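Local coordinates for DNA mismatch repair protein MutL (Aquifex aeolicus, PDB 6LZI) that binds and probably hydrolyses ATP through its Bergerat-type ATPase domain, a nucleotide switch expected to control the endonuclease's part in DNA mismatch repair, at residues 14-19 and 45-50; 26-31 and 172-177; 163-168 and 232-237; 189-192 and 198-201. All coordinates share one frame; numbering follows the deposited sequence.

Contact 1: 14-19 and 45-50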
# COMPACT_ATOMS: atom_id res chain seq x y z
N GLU A 14 5.10 -13.08 -5.98
CA GLU A 14 4.28 -14.05 -6.70
C GLU A 14 3.38 -13.40 -7.72
O GLU A 14 2.89 -14.09 -8.61
CB GLU A 14 3.44 -14.84 -5.70
CG GLU A 14 4.36 -15.44 -4.68
CD GLU A 14 3.66 -16.37 -3.73
OE1 GLU A 14 2.73 -15.93 -3.04
OE2 GLU A 14 4.07 -17.55 -3.73
N SER A 15 3.08 -12.12 -7.56
CA SER A 15 2.08 -11.47 -8.40
C SER A 15 2.28 -9.97 -8.30
O SER A 15 3.02 -9.47 -7.45
CB SER A 15 0.64 -11.87 -8.01
OG SER A 15 0.16 -11.30 -6.81
N PRO A 16 1.61 -9.22 -9.16
CA PRO A 16 1.75 -7.75 -9.11
C PRO A 16 1.46 -7.12 -7.76
O PRO A 16 2.16 -6.19 -7.41
CB PRO A 16 0.74 -7.24 -10.17
CG PRO A 16 0.76 -8.46 -11.21
CD PRO A 16 0.83 -9.72 -10.32
N VAL A 17 0.49 -7.60 -6.98
CA VAL A 17 0.23 -6.94 -5.70
C VAL A 17 1.46 -7.00 -4.80
O VAL A 17 1.72 -6.07 -4.02
CB VAL A 17 -1.02 -7.58 -5.04
CG1 VAL A 17 -0.71 -8.91 -4.46
CG2 VAL A 17 -1.61 -6.60 -3.94
N ASP A 18 2.26 -8.05 -4.92
CA ASP A 18 3.41 -8.18 -4.04
C ASP A 18 4.44 -7.12 -4.38
O ASP A 18 5.17 -6.63 -3.50
CB ASP A 18 4.07 -9.54 -4.16
CG ASP A 18 3.16 -10.67 -3.74
OD1 ASP A 18 2.41 -10.51 -2.74
OD2 ASP A 18 3.16 -11.72 -4.44
N VAL A 19 4.58 -6.84 -5.68
CA VAL A 19 5.43 -5.76 -6.14
C VAL A 19 4.95 -4.41 -5.59
O VAL A 19 5.76 -3.61 -5.09
CB VAL A 19 5.48 -5.74 -7.65
CG1 VAL A 19 6.35 -4.51 -8.07
CG2 VAL A 19 6.05 -7.03 -8.18
N ARG A 45 1.46 -5.92 -16.98
CA ARG A 45 2.21 -5.21 -17.98
C ARG A 45 3.06 -4.06 -17.44
O ARG A 45 4.20 -3.89 -17.88
CB ARG A 45 1.25 -4.72 -19.10
CG ARG A 45 1.90 -3.85 -20.08
CD ARG A 45 1.10 -3.73 -21.36
NE ARG A 45 1.88 -3.00 -22.35
CZ ARG A 45 2.87 -3.54 -23.05
NH1 ARG A 45 3.20 -4.83 -22.91
NH2 ARG A 45 3.55 -2.79 -23.89
N LEU A 46 2.53 -3.25 -16.52
CA LEU A 46 3.31 -2.21 -15.86
C LEU A 46 2.78 -2.02 -14.46
O LEU A 46 1.57 -1.86 -14.25
CB LEU A 46 3.22 -0.89 -16.64
CG LEU A 46 3.86 0.27 -15.86
CD1 LEU A 46 5.36 0.29 -15.82
CD2 LEU A 46 3.19 1.56 -16.42
N ILE A 47 3.72 -1.91 -13.54
CA ILE A 47 3.51 -1.38 -12.21
C ILE A 47 4.47 -0.22 -12.06
O ILE A 47 5.70 -0.40 -12.24
CB ILE A 47 3.87 -2.47 -11.16
CG1 ILE A 47 2.90 -3.67 -11.27
CG2 ILE A 47 3.76 -1.96 -9.74
CD1 ILE A 47 3.57 -4.97 -10.90
N ARG A 48 3.93 0.97 -11.72
CA ARG A 48 4.72 2.18 -11.51
C ARG A 48 4.35 2.77 -10.16
O ARG A 48 3.15 2.86 -9.84
CB ARG A 48 4.46 3.21 -12.62
CG ARG A 48 5.32 4.40 -12.38
CD ARG A 48 5.21 5.43 -13.51
NE ARG A 48 3.82 5.85 -13.68
CZ ARG A 48 3.26 6.83 -12.99
NH1 ARG A 48 3.95 7.51 -12.05
NH2 ARG A 48 1.99 7.12 -13.23
N VAL A 49 5.36 3.09 -9.35
CA VAL A 49 5.14 3.75 -8.06
C VAL A 49 6.06 4.94 -7.98
O VAL A 49 7.28 4.80 -8.05
CB VAL A 49 5.38 2.78 -6.89
CG1 VAL A 49 5.18 3.45 -5.49
CG2 VAL A 49 4.44 1.62 -6.96
N LYS A 50 5.46 6.08 -7.75
CA LYS A 50 6.11 7.36 -7.72
C LYS A 50 5.88 7.89 -6.32
O LYS A 50 4.75 7.85 -5.82
CB LYS A 50 5.50 8.29 -8.71
CG LYS A 50 6.25 9.67 -8.78
CD LYS A 50 5.46 10.42 -9.83
CE LYS A 50 6.07 11.79 -10.14
NZ LYS A 50 5.75 12.61 -8.95
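Pro16 and Val19, on the first turn of helix 16-29, close over Ile47 in a buried, wholly apolar contact between that helix and strand 46-51 of the large mixed sheet. The end of the isoleucine does most of the touching. Its CD1 methyl lies 3.7 Å from Pro16 CB and reaches between the proline and the valine, meeting Val19 CB at 3.8 Å. The shorter branch adds a second touch, Ile47 CG2 standing 4.0 Å from Val19 CG1. Ile47 CG1 lies anti to its own carbonyl carbon (chi1 -65°), which sends the long branch toward the helix start. This is the helix-on-sheet layer of the Bergerat ATP-binding fold, where the helix that carries nucleotide-pocket residues further along lies against the sheet. Val20 continues the same cover over Ile47, and Leu142 and Leu153 also touch Pro16. The neighbouring Arg48 belongs to the other face of the strand, where it forms salt bridges with Glu36, Glu38 and Glu136. At the helix start Ser15 is the N-cap, and the backbone N of Glu14 is held by Asp18 OD2 at 2.8 Å, on the anti side of that carboxylate.

Contact 2: 26-31 and 172-177. With MG (magnesium ion), chain B; ADP (adenosine-5'-diphosphate), chain H.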
# COMPACT_ATOMS: atom_id res chain seq x y z
N ASN A 26 8.50 0.95 0.49
CA ASN A 26 9.75 1.67 0.35
C ASN A 26 9.48 3.17 0.30
O ASN A 26 10.21 3.97 0.92
CB ASN A 26 10.48 1.21 -0.91
CG ASN A 26 11.17 -0.11 -0.70
OD1 ASN A 26 11.33 -0.52 0.45
ND2 ASN A 26 11.59 -0.77 -1.73
N SER A 27 8.39 3.55 -0.34
CA SER A 27 8.06 4.98 -0.37
C SER A 27 7.79 5.51 1.01
O SER A 27 8.19 6.63 1.34
CB SER A 27 6.83 5.23 -1.20
OG SER A 27 7.15 4.79 -2.54
N LEU A 28 6.97 4.77 1.76
CA LEU A 28 6.64 5.23 3.13
C LEU A 28 7.86 5.20 4.04
O LEU A 28 8.00 6.04 4.95
CB LEU A 28 5.56 4.34 3.71
CG LEU A 28 4.25 4.37 2.91
CD1 LEU A 28 3.25 3.35 3.44
CD2 LEU A 28 3.60 5.77 3.06
N ASP A 29 8.71 4.17 3.89
CA ASP A 29 9.98 4.14 4.59
C ASP A 29 10.80 5.39 4.32
O ASP A 29 11.49 5.89 5.21
CB ASP A 29 10.83 2.92 4.21
CG ASP A 29 10.29 1.58 4.75
OD1 ASP A 29 9.39 1.52 5.63
OD2 ASP A 29 10.79 0.57 4.20
N ALA A 30 10.72 5.93 3.09
CA ALA A 30 11.44 7.13 2.71
C ALA A 30 10.64 8.42 2.97
O ALA A 30 11.01 9.48 2.44
CB ALA A 30 11.83 7.07 1.24
N LYS A 31 9.64 8.34 3.85
CA LYS A 31 8.79 9.42 4.36
C LYS A 31 8.17 10.23 3.25
O LYS A 31 8.09 11.47 3.31
CB LYS A 31 9.49 10.33 5.38
CG LYS A 31 10.99 10.44 5.38
CD LYS A 31 11.45 11.22 6.64
CE LYS A 31 12.60 12.19 6.38
NZ LYS A 31 12.36 13.25 5.34
N LEU A 172 -5.46 3.37 4.94
CA LEU A 172 -6.10 3.38 6.25
C LEU A 172 -5.13 3.55 7.42
O LEU A 172 -5.60 3.96 8.50
CB LEU A 172 -6.92 2.11 6.42
CG LEU A 172 -8.25 2.11 5.60
CD1 LEU A 172 -8.86 0.67 5.43
CD2 LEU A 172 -9.33 3.05 6.12
N THR A 173 -3.84 3.26 7.27
CA THR A 173 -2.89 3.48 8.36
C THR A 173 -1.97 4.64 8.11
O THR A 173 -1.04 4.85 8.88
CB THR A 173 -2.05 2.23 8.60
OG1 THR A 173 -1.50 1.76 7.36
CG2 THR A 173 -2.99 1.18 9.15
N ASN A 174 -2.17 5.36 7.03
CA ASN A 174 -1.31 6.47 6.69
C ASN A 174 -2.15 7.66 6.30
O ASN A 174 -2.14 8.07 5.13
CB ASN A 174 -0.38 6.06 5.56
CG ASN A 174 0.67 5.09 6.02
OD1 ASN A 174 1.67 5.50 6.63
ND2 ASN A 174 0.44 3.77 5.77
N PRO A 175 -2.93 8.21 7.23
CA PRO A 175 -3.87 9.25 6.82
C PRO A 175 -3.16 10.53 6.48
O PRO A 175 -3.77 11.34 5.81
CB PRO A 175 -4.80 9.39 8.04
CG PRO A 175 -3.99 9.01 9.13
CD PRO A 175 -3.16 7.84 8.64
N GLU A 176 -1.90 10.72 6.90
CA GLU A 176 -1.12 11.92 6.60
C GLU A 176 -0.54 11.85 5.17
O GLU A 176 0.03 12.84 4.69
CB GLU A 176 -0.02 12.06 7.64
CG GLU A 176 1.14 11.03 7.50
CD GLU A 176 0.94 9.63 8.13
OE1 GLU A 176 -0.17 9.23 8.56
OE2 GLU A 176 1.98 8.90 8.19
N VAL A 177 -0.76 10.73 4.47
CA VAL A 177 -0.15 10.49 3.16
C VAL A 177 -1.21 10.54 2.09
O VAL A 177 -2.30 10.01 2.26
CB VAL A 177 0.58 9.13 3.13
CG1 VAL A 177 1.22 8.84 1.72
CG2 VAL A 177 1.70 9.22 4.18
MG MG B . 11.90 -2.35 1.12
PB ADP H . 14.71 -2.75 2.30
O1B ADP H . 13.64 -1.74 2.04
O2B ADP H . 15.99 -2.10 2.90
O3B ADP H . 14.23 -3.89 3.17
PA ADP H . 14.61 -2.84 -0.56
O1A ADP H . 15.22 -3.76 -1.58
O2A ADP H . 13.12 -2.74 -0.61
O3A ADP H . 15.16 -3.38 0.90
O5' ADP H . 15.10 -1.32 -0.82
C5' ADP H . 16.52 -1.23 -0.64
C4' ADP H . 16.92 0.18 -0.22
O4' ADP H . 16.67 1.06 -1.29
C3' ADP H . 16.18 0.77 0.97
O3' ADP H . 16.89 0.45 2.19
C2' ADP H . 16.28 2.26 0.70
O2' ADP H . 17.62 2.61 1.19
C1' ADP H . 16.32 2.34 -0.80
N9 ADP H . 15.02 2.64 -1.38
C8 ADP H . 14.18 1.80 -2.05
N7 ADP H . 13.06 2.45 -2.47
C5 ADP H . 13.21 3.72 -2.02
C6 ADP H . 12.37 4.92 -2.13
N6 ADP H . 11.16 4.84 -2.76
N1 ADP H . 12.84 6.06 -1.57
C2 ADP H . 14.07 6.07 -0.90
N3 ADP H . 14.89 5.03 -0.79
C4 ADP H . 14.49 3.85 -1.35
O HOH W 1 10.86 -1.95 2.83
O HOH W 2 10.18 -3.07 -0.08
O HOH W 3 12.24 -4.43 1.72
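A side-chain amide packed against leucine methyls is the odd element where Leu28, near the end of helix 16-29, meets segment 172-177. Leu28 CD1 lies 3.7 Å from Asn174 ND2, the two side chains coming from opposite directions, while Leu28 CD2 is 4.1 Å from Val177 CG2. Leu28 CG stands anti to the carbonyl carbon (chi1 -61°), and its fork thereby spans both partners. A type I turn from Asn174 to Val177 brings the amide and the valine to the same leucine. Shortening Leu28 to an alanine would probably open a gap between the helix and this turn, leaving Val177 and the amide without this apolar neighbour. The other side of the helix builds the Bergerat nucleotide site: Asn26 OD1 binds the magnesium ion at 2.0 Å, and Asn26 ND2 donates to ADP O2A at 2.7 Å. Ala30 CB touches the adenine, and a Schellman motif with Lys31 at positive phi ends the helix. No hydrogen bond joins 26-31 to 172-177. Asn174 ND2 donates to Tyr170 O of the preceding helix, which is consistent with the amide lying against leucine methyls; between these two segments the contact is one of van der Waals packing.

Contact 3: 163-168 and 232-237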
# COMPACT_ATOMS: atom_id res chain seq x y z
N VAL A 163 -4.71 -5.09 -5.83
CA VAL A 163 -3.92 -3.87 -5.71
C VAL A 163 -4.77 -2.75 -5.14
O VAL A 163 -4.32 -2.00 -4.28
CB VAL A 163 -3.33 -3.47 -7.09
CG1 VAL A 163 -2.78 -2.01 -7.02
CG2 VAL A 163 -2.24 -4.40 -7.47
N LEU A 164 -6.04 -2.70 -5.54
CA LEU A 164 -6.96 -1.71 -4.97
C LEU A 164 -7.13 -1.89 -3.47
O LEU A 164 -6.99 -0.91 -2.70
CB LEU A 164 -8.32 -1.76 -5.66
CG LEU A 164 -9.34 -0.72 -5.14
CD1 LEU A 164 -8.80 0.65 -5.20
CD2 LEU A 164 -10.62 -0.83 -6.00
N GLU A 165 -7.36 -3.15 -3.03
CA GLU A 165 -7.46 -3.45 -1.59
C GLU A 165 -6.17 -3.13 -0.83
O GLU A 165 -6.21 -2.59 0.28
CB GLU A 165 -7.79 -4.93 -1.35
CG GLU A 165 -9.28 -5.29 -1.54
CD GLU A 165 -10.20 -4.30 -0.82
OE1 GLU A 165 -10.98 -3.58 -1.50
OE2 GLU A 165 -10.11 -4.21 0.43
N LEU A 166 -5.01 -3.50 -1.38
CA LEU A 166 -3.73 -3.15 -0.76
C LEU A 166 -3.57 -1.66 -0.57
O LEU A 166 -3.09 -1.22 0.47
CB LEU A 166 -2.57 -3.69 -1.61
CG LEU A 166 -1.19 -3.33 -1.07
CD1 LEU A 166 -0.87 -4.19 0.19
CD2 LEU A 166 -0.08 -3.45 -2.16
N ILE A 167 -3.88 -0.86 -1.59
CA ILE A 167 -3.67 0.60 -1.43
C ILE A 167 -4.65 1.16 -0.40
O ILE A 167 -4.29 2.02 0.40
CB ILE A 167 -3.80 1.34 -2.77
CG1 ILE A 167 -2.76 0.81 -3.77
CG2 ILE A 167 -3.66 2.87 -2.47
CD1 ILE A 167 -1.29 0.91 -3.31
N LYS A 168 -5.88 0.62 -0.36
CA LYS A 168 -6.80 1.03 0.70
C LYS A 168 -6.22 0.72 2.06
O LYS A 168 -6.34 1.53 2.99
CB LYS A 168 -8.17 0.34 0.53
CG LYS A 168 -8.93 0.90 -0.66
CD LYS A 168 -10.24 0.14 -0.89
CE LYS A 168 -10.92 0.76 -2.15
NZ LYS A 168 -12.35 0.35 -2.26
N LYS A 232 -18.00 -5.67 6.49
CA LYS A 232 -16.55 -5.64 6.26
C LYS A 232 -15.85 -5.37 7.59
O LYS A 232 -16.25 -4.44 8.31
CB LYS A 232 -16.17 -4.54 5.25
CG LYS A 232 -16.67 -4.76 3.81
CD LYS A 232 -15.98 -5.95 3.14
CE LYS A 232 -16.53 -6.25 1.73
NZ LYS A 232 -16.03 -5.26 0.70
N TYR A 233 -14.78 -6.13 7.88
CA TYR A 233 -14.17 -6.14 9.22
C TYR A 233 -12.66 -6.09 9.09
O TYR A 233 -12.00 -7.13 8.91
CB TYR A 233 -14.61 -7.38 10.00
CG TYR A 233 -16.08 -7.57 9.87
CD1 TYR A 233 -16.62 -8.30 8.81
CD2 TYR A 233 -16.95 -6.99 10.77
CE1 TYR A 233 -17.98 -8.45 8.67
CE2 TYR A 233 -18.33 -7.15 10.65
CZ TYR A 233 -18.84 -7.88 9.61
OH TYR A 233 -20.21 -8.03 9.48
N TYR A 234 -12.11 -4.87 9.21
CA TYR A 234 -10.70 -4.58 9.10
C TYR A 234 -10.08 -4.45 10.48
O TYR A 234 -10.68 -3.89 11.41
CB TYR A 234 -10.48 -3.29 8.31
CG TYR A 234 -10.91 -3.38 6.87
CD1 TYR A 234 -12.24 -3.31 6.52
CD2 TYR A 234 -9.97 -3.59 5.86
CE1 TYR A 234 -12.63 -3.43 5.20
CE2 TYR A 234 -10.35 -3.68 4.53
CZ TYR A 234 -11.69 -3.62 4.22
OH TYR A 234 -12.06 -3.71 2.91
N VAL A 235 -8.87 -4.97 10.62
CA VAL A 235 -8.18 -5.00 11.90
C VAL A 235 -6.73 -4.61 11.68
O VAL A 235 -6.02 -5.24 10.89
CB VAL A 235 -8.23 -6.38 12.57
CG1 VAL A 235 -7.49 -6.29 13.88
CG2 VAL A 235 -9.66 -6.85 12.75
N PHE A 236 -6.28 -3.62 12.42
CA PHE A 236 -4.89 -3.18 12.37
C PHE A 236 -4.37 -3.29 13.78
O PHE A 236 -4.91 -2.64 14.68
CB PHE A 236 -4.77 -1.74 11.85
CG PHE A 236 -5.34 -1.55 10.47
CD1 PHE A 236 -4.58 -1.84 9.34
CD2 PHE A 236 -6.64 -1.13 10.30
CE1 PHE A 236 -5.09 -1.73 8.06
CE2 PHE A 236 -7.20 -0.99 8.98
CZ PHE A 236 -6.41 -1.27 7.88
N ILE A 237 -3.37 -4.15 13.99
CA ILE A 237 -2.74 -4.28 15.30
C ILE A 237 -1.37 -3.62 15.22
O ILE A 237 -0.50 -4.06 14.45
CB ILE A 237 -2.67 -5.74 15.76
CG1 ILE A 237 -4.11 -6.30 15.84
CG2 ILE A 237 -2.06 -5.80 17.14
CD1 ILE A 237 -4.30 -7.51 16.74
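Glu165 OE2 accepts a hydrogen bond from Tyr234 OH at 3.2 Å, a rather long link that is the one hydrogen bond between segments 163-168 and 232-237. The strand belongs to the five-stranded mixed sheet of the second part of the chain, which falls in the S5-like family region of MutL proteins, whereas the helix also packs on the ATPase part through Leu166 and Ile167, both of which touch Val20. The bond therefore joins the two parts of the protein at their surface. Tyr234 leaves the strand on the helix side, and Glu165 meets its hydroxyl with the two side chains almost at a right angle. The hydroxyl comes in on the syn side of the carboxylate, 24° out of its plane, and the carboxylate and ring planes stand 40° apart. A bend at chi2 (-47°) turns the end of the glutamate from the helix flank toward the tyrosine. Lys232 adds an opposite charge nearby without contact, its NZ lying 5.8 Å from Glu165 OE1, and may weakly favour the charged carboxylate. Alongside this pair Phe236 packs on Leu172 and Thr173 of the helix, while the Tyr234 ring also meets Phe204. Glu165 OE2 lies at the edge of the Tyr234 ring, near its plane, and is 4.1 Å from Tyr234 CE2.

Contact 4: 189-192 and 198-201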
# COMPACT_ATOMS: atom_id res chain seq x y z
N LEU A 189 -8.46 5.68 -7.61
CA LEU A 189 -8.48 5.94 -6.17
C LEU A 189 -7.71 7.24 -5.97
O LEU A 189 -6.66 7.42 -6.59
CB LEU A 189 -7.88 4.77 -5.37
CG LEU A 189 -7.60 4.67 -3.86
CD1 LEU A 189 -6.41 5.52 -3.45
CD2 LEU A 189 -8.82 5.02 -3.03
N LYS A 190 -8.27 8.17 -5.20
CA LYS A 190 -7.57 9.42 -4.91
C LYS A 190 -7.92 9.75 -3.48
O LYS A 190 -9.10 9.99 -3.19
CB LYS A 190 -7.99 10.61 -5.78
CG LYS A 190 -7.93 10.41 -7.21
CD LYS A 190 -9.05 9.51 -7.76
CE LYS A 190 -10.46 9.94 -7.41
NZ LYS A 190 -11.32 8.72 -7.37
N LEU A 191 -6.93 9.71 -2.60
CA LEU A 191 -7.12 10.04 -1.19
C LEU A 191 -6.16 11.14 -0.80
O LEU A 191 -4.96 10.96 -0.89
CB LEU A 191 -6.86 8.80 -0.34
CG LEU A 191 -7.96 7.79 -0.70
CD1 LEU A 191 -7.58 6.46 -0.14
CD2 LEU A 191 -9.30 8.26 -0.12
N LYS A 192 -6.70 12.30 -0.35
CA LYS A 192 -5.84 13.37 0.12
C LYS A 192 -5.63 13.25 1.62
O LYS A 192 -6.36 12.55 2.33
CB LYS A 192 -6.45 14.71 -0.23
CG LYS A 192 -6.72 14.64 -1.75
CD LYS A 192 -5.52 14.97 -2.53
CE LYS A 192 -5.95 15.68 -3.83
NZ LYS A 192 -4.85 15.67 -4.82
N GLU A 198 -11.65 11.06 8.85
CA GLU A 198 -11.93 11.50 7.48
C GLU A 198 -11.41 10.49 6.47
O GLU A 198 -12.08 10.23 5.45
CB GLU A 198 -11.30 12.86 7.20
CG GLU A 198 -12.03 13.95 7.89
CD GLU A 198 -11.14 15.14 8.22
OE1 GLU A 198 -9.93 15.16 7.85
OE2 GLU A 198 -11.68 16.07 8.87
N ARG A 199 -10.24 9.89 6.75
CA ARG A 199 -9.62 8.95 5.82
C ARG A 199 -10.41 7.63 5.77
O ARG A 199 -10.67 7.09 4.68
CB ARG A 199 -8.17 8.71 6.25
CG ARG A 199 -7.43 7.55 5.54
CD ARG A 199 -7.48 7.70 4.01
NE ARG A 199 -6.78 8.91 3.59
CZ ARG A 199 -5.47 9.01 3.38
NH1 ARG A 199 -4.58 8.02 3.54
NH2 ARG A 199 -5.03 10.17 2.91
N VAL A 200 -10.86 7.15 6.92
CA VAL A 200 -11.75 5.99 6.92
C VAL A 200 -12.97 6.24 6.08
O VAL A 200 -13.40 5.38 5.32
CB VAL A 200 -12.12 5.61 8.36
CG1 VAL A 200 -13.12 4.49 8.34
CG2 VAL A 200 -10.85 5.10 8.98
N GLU A 201 -13.58 7.41 6.26
CA GLU A 201 -14.85 7.67 5.63
C GLU A 201 -14.70 7.83 4.12
O GLU A 201 -15.56 7.38 3.36
CB GLU A 201 -15.48 8.86 6.32
CG GLU A 201 -15.89 8.43 7.71
CD GLU A 201 -16.50 9.51 8.55
OE1 GLU A 201 -17.06 9.15 9.59
OE2 GLU A 201 -16.48 10.69 8.15
O HOH W 4 -8.62 11.06 3.05
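The guanidinium of Arg199 lies flat beneath the side chain of Leu191 and turns an edge to the backbone of Lys192. Leu191 CB sits over one face of the group, 3.7 Å above its plane and displaced toward the rim, where Arg199 NE is the nearest atom at 3.9 Å. The edge does the polar work: Arg199 NH2 donates to Lys192 O at 2.8 Å in a fairly straight bond of 162°. That oxygen lies in the guanidinium plane, yet the donor stands 68° out of the carbonyl plane, well above it. Water 4 forms a second link, giving a hydrogen bond to Lys192 O at 2.8 Å and taking one from Arg199 NE at 2.9 Å, so two donors grip this carbonyl. Bends at chi2 and chi3 (64° for the latter) fold the arginine back from its helix to the strand end. Its remaining reach goes to Val177 O from NH2 and to Ala171 O from NH1, which fixes the rotation of the flat group. Replacing Arg199 by a leucine would probably leave the carbonyls of Lys192, Val177 and Ala171 without this common donor. Leu191 ends strand 186-191, an outermost strand of the eight-stranded sheet, and Arg199 rides on helix 196-204; between them the guanidinium also reaches the end of helix 156-173 and the turn leading into strand 178-183.

In the fold
From the N terminus, contact 1 closes a loop of 25 residues in the ATPase part, bringing helix 16-29 back onto strand 46-51. Contact 2 starts on the far end of that helix and crosses contact 1, closing a loop of 140 residues at the end of helix 156-173. Contact 3 leaves the middle of this second helix for strand 232-237, and so crosses contact 2 while following contact 1 in series. Nested inside its loop, contact 4 joins strand 186-191 to helix 196-204 across five residues. Helix 156-173 thus serves contacts 2 and 3, the latter tying it to the five-stranded sheet, and Arg199 of contact 4 ties helix 196-204 to the turn before strand 178-183.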